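PDB 3GUE: UTP-glucose-1-phosphate uridylyltransferase 2 from Trypanosoma brucei, which probably catalyses the transfer of a uridylyl group from UTP to glucose 1-phosphate, giving UDP-glucose and diphosphate. Local coordinates for residues A373-C378 with L382-D387. Sequence-based numbering, arbitrary orientation.
Sequences APVKTC and LALRSD. With UPG (uridine-5'-diphosphate-glucose), chain C.
V375 and L384 meet methyl to methyl, with V375 CG2 only 3.5 Å from L384 CD2, a tight fit for two carbons. The contact folds the active-site loop of this GT-A-type nucleotidyltransferase back against helix 378-385, which follows it in the chain. The two side chains cross at about a right angle. CG1 of V375 is anti to the backbone N (chi1 176°), which leaves CG2 as the methyl that meets L384. The other methyl of L384, CD1, lies 4.1 Å from A373 CB, so the forked leucine reaches two residues of the loop. At the start of the helix, C378 O accepts the backbone hydrogen bond of L382 N at 2.9 Å, closing the first turn.

A373 and V375 turn toward the helix, whereas P374 between them points away and brings its CB near the glucose hydroxyl O6' of the bound UDP-glucose. K376 bends at chi2 and chi3 to bring its amine to the same ligand. K376 NZ donates a hydrogen bond to UPG O1A on the alpha phosphate at 2.8 Å. K376 NZ also donates to the bridging UPG O3A and to UPG O6', both at 3.1 Å. The amine thus spans diphosphate and sugar.

Further out, D221 forms a salt bridge with K376 NZ and accepts a hydrogen bond from V375 N, tying the loop backbone to the residue that pairs with the lysine. D380 takes the N-H of K376. T377 is the N-cap of the helix. Y389 packs on both A373 and L384. At the far end of the helix, S386 OG donates to A383 O at 2.7 Å.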
# COMPACT_ATOMS: atom_id res chain seq x y z
N ALA A 373 -1.12 1.81 -10.17
CA ALA A 373 -0.31 0.69 -10.63
C ALA A 373 0.27 -0.00 -9.38
O ALA A 373 1.46 0.16 -9.07
CB ALA A 373 0.84 1.16 -11.55
N PRO A 374 -0.57 -0.76 -8.65
CA PRO A 374 -0.14 -1.31 -7.36
C PRO A 374 0.82 -2.49 -7.54
O PRO A 374 0.70 -3.26 -8.52
CB PRO A 374 -1.45 -1.84 -6.76
CG PRO A 374 -2.23 -2.30 -7.97
CD PRO A 374 -1.95 -1.18 -8.98
N VAL A 375 1.73 -2.64 -6.58
CA VAL A 375 2.55 -3.86 -6.46
C VAL A 375 2.47 -4.34 -5.01
O VAL A 375 3.20 -3.82 -4.15
CB VAL A 375 4.03 -3.62 -6.87
CG1 VAL A 375 4.89 -4.90 -6.63
CG2 VAL A 375 4.10 -3.18 -8.39
N LYS A 376 1.56 -5.30 -4.78
CA LYS A 376 1.38 -5.97 -3.49
C LYS A 376 2.06 -7.34 -3.53
O LYS A 376 2.52 -7.86 -2.49
CB LYS A 376 -0.11 -6.21 -3.19
CG LYS A 376 -1.04 -5.06 -3.44
CD LYS A 376 -0.88 -4.02 -2.37
CE LYS A 376 -0.06 -2.85 -2.85
NZ LYS A 376 -0.25 -1.72 -1.90
N THR A 377 2.14 -7.90 -4.73
CA THR A 377 2.66 -9.25 -4.93
C THR A 377 3.68 -9.32 -6.08
O THR A 377 3.88 -8.36 -6.83
CB THR A 377 1.52 -10.24 -5.28
OG1 THR A 377 0.98 -9.89 -6.56
CG2 THR A 377 0.42 -10.25 -4.22
N CYS A 378 4.31 -10.49 -6.20
CA CYS A 378 5.28 -10.75 -7.26
C CYS A 378 4.56 -10.83 -8.62
O CYS A 378 5.15 -10.46 -9.62
CB CYS A 378 6.09 -12.02 -6.98
SG CYS A 378 7.38 -11.91 -5.71
N LEU A 382 5.68 -8.61 -11.73
CA LEU A 382 5.77 -9.11 -13.09
C LEU A 382 5.09 -8.19 -14.10
O LEU A 382 5.68 -7.90 -15.18
CB LEU A 382 5.17 -10.53 -13.19
CG LEU A 382 4.97 -11.18 -14.57
CD1 LEU A 382 6.29 -11.21 -15.36
CD2 LEU A 382 4.39 -12.61 -14.42
N ALA A 383 3.87 -7.75 -13.78
CA ALA A 383 3.09 -6.91 -14.71
C ALA A 383 3.77 -5.54 -14.85
O ALA A 383 3.92 -5.05 -15.98
CB ALA A 383 1.62 -6.75 -14.27
N LEU A 384 4.26 -5.00 -13.73
CA LEU A 384 4.90 -3.69 -13.75
C LEU A 384 6.19 -3.68 -14.56
O LEU A 384 6.44 -2.74 -15.36
CB LEU A 384 5.18 -3.20 -12.34
CG LEU A 384 5.45 -1.68 -12.23
CD1 LEU A 384 4.23 -0.87 -12.70
CD2 LEU A 384 5.74 -1.34 -10.81
N ARG A 385 6.98 -4.74 -14.38
CA ARG A 385 8.28 -4.88 -15.01
C ARG A 385 8.10 -5.12 -16.50
O ARG A 385 8.96 -4.74 -17.29
CB ARG A 385 9.08 -6.01 -14.36
CG ARG A 385 9.75 -5.62 -13.05
CD ARG A 385 10.61 -6.73 -12.49
NE ARG A 385 11.30 -6.26 -11.30
CZ ARG A 385 12.11 -7.00 -10.55
NH1 ARG A 385 12.34 -8.28 -10.85
NH2 ARG A 385 12.69 -6.45 -9.48
N SER A 386 6.96 -5.70 -16.88
CA SER A 386 6.65 -5.95 -18.29
C SER A 386 6.15 -4.71 -19.05
O SER A 386 5.74 -3.71 -18.46
CB SER A 386 5.58 -7.04 -18.39
OG SER A 386 4.32 -6.43 -18.23
N ASP A 387 6.12 -4.85 -20.38
CA ASP A 387 5.69 -3.81 -21.33
C ASP A 387 4.16 -3.49 -21.21
O ASP A 387 3.62 -2.65 -21.95
CB ASP A 387 6.11 -4.18 -22.78
CG ASP A 387 5.37 -5.42 -23.33
OD1 ASP A 387 4.57 -5.98 -22.61
OD2 ASP A 387 5.58 -5.83 -24.51
N1 UPG C . 3.34 0.80 4.95
C2 UPG C . 3.86 1.71 5.90
N3 UPG C . 3.74 1.36 7.24
C4 UPG C . 3.14 0.20 7.67
C5 UPG C . 2.60 -0.69 6.73
C6 UPG C . 2.69 -0.40 5.38
O2 UPG C . 4.45 2.76 5.62
O4 UPG C . 3.11 -0.00 8.89
C1C UPG C . 3.44 1.13 3.49
C2C UPG C . 3.94 0.07 2.50
O2C UPG C . 5.37 0.03 2.49
C3C UPG C . 3.40 0.66 1.20
C4C UPG C . 2.04 1.20 1.62
O4C UPG C . 2.09 1.40 3.06
O3C UPG C . 4.22 1.77 0.82
C5C UPG C . 0.90 0.18 1.32
O5C UPG C . 0.96 -0.98 2.11
PA UPG C . 0.64 -2.43 1.47
O1A UPG C . 1.43 -2.47 0.20
O2A UPG C . 0.80 -3.51 2.45
O3A UPG C . -0.94 -2.27 1.05
PB UPG C . -2.25 -2.61 1.97
O1B UPG C . -2.10 -1.91 3.25
O2B UPG C . -2.55 -4.08 1.95
O3B UPG C . -3.37 -1.96 1.03
C1' UPG C . -3.37 -0.50 0.82
C2' UPG C . -4.69 0.07 1.32
C3' UPG C . -5.81 -0.63 0.56
C4' UPG C . -5.64 -0.35 -0.94
C5' UPG C . -4.25 -0.81 -1.43
C6' UPG C . -3.95 -0.27 -2.80
O2' UPG C . -4.86 -0.15 2.73
O3' UPG C . -7.06 -0.20 1.07
O4' UPG C . -6.66 -1.00 -1.69
O5' UPG C . -3.17 -0.31 -0.59
O6' UPG C . -2.86 -1.00 -3.37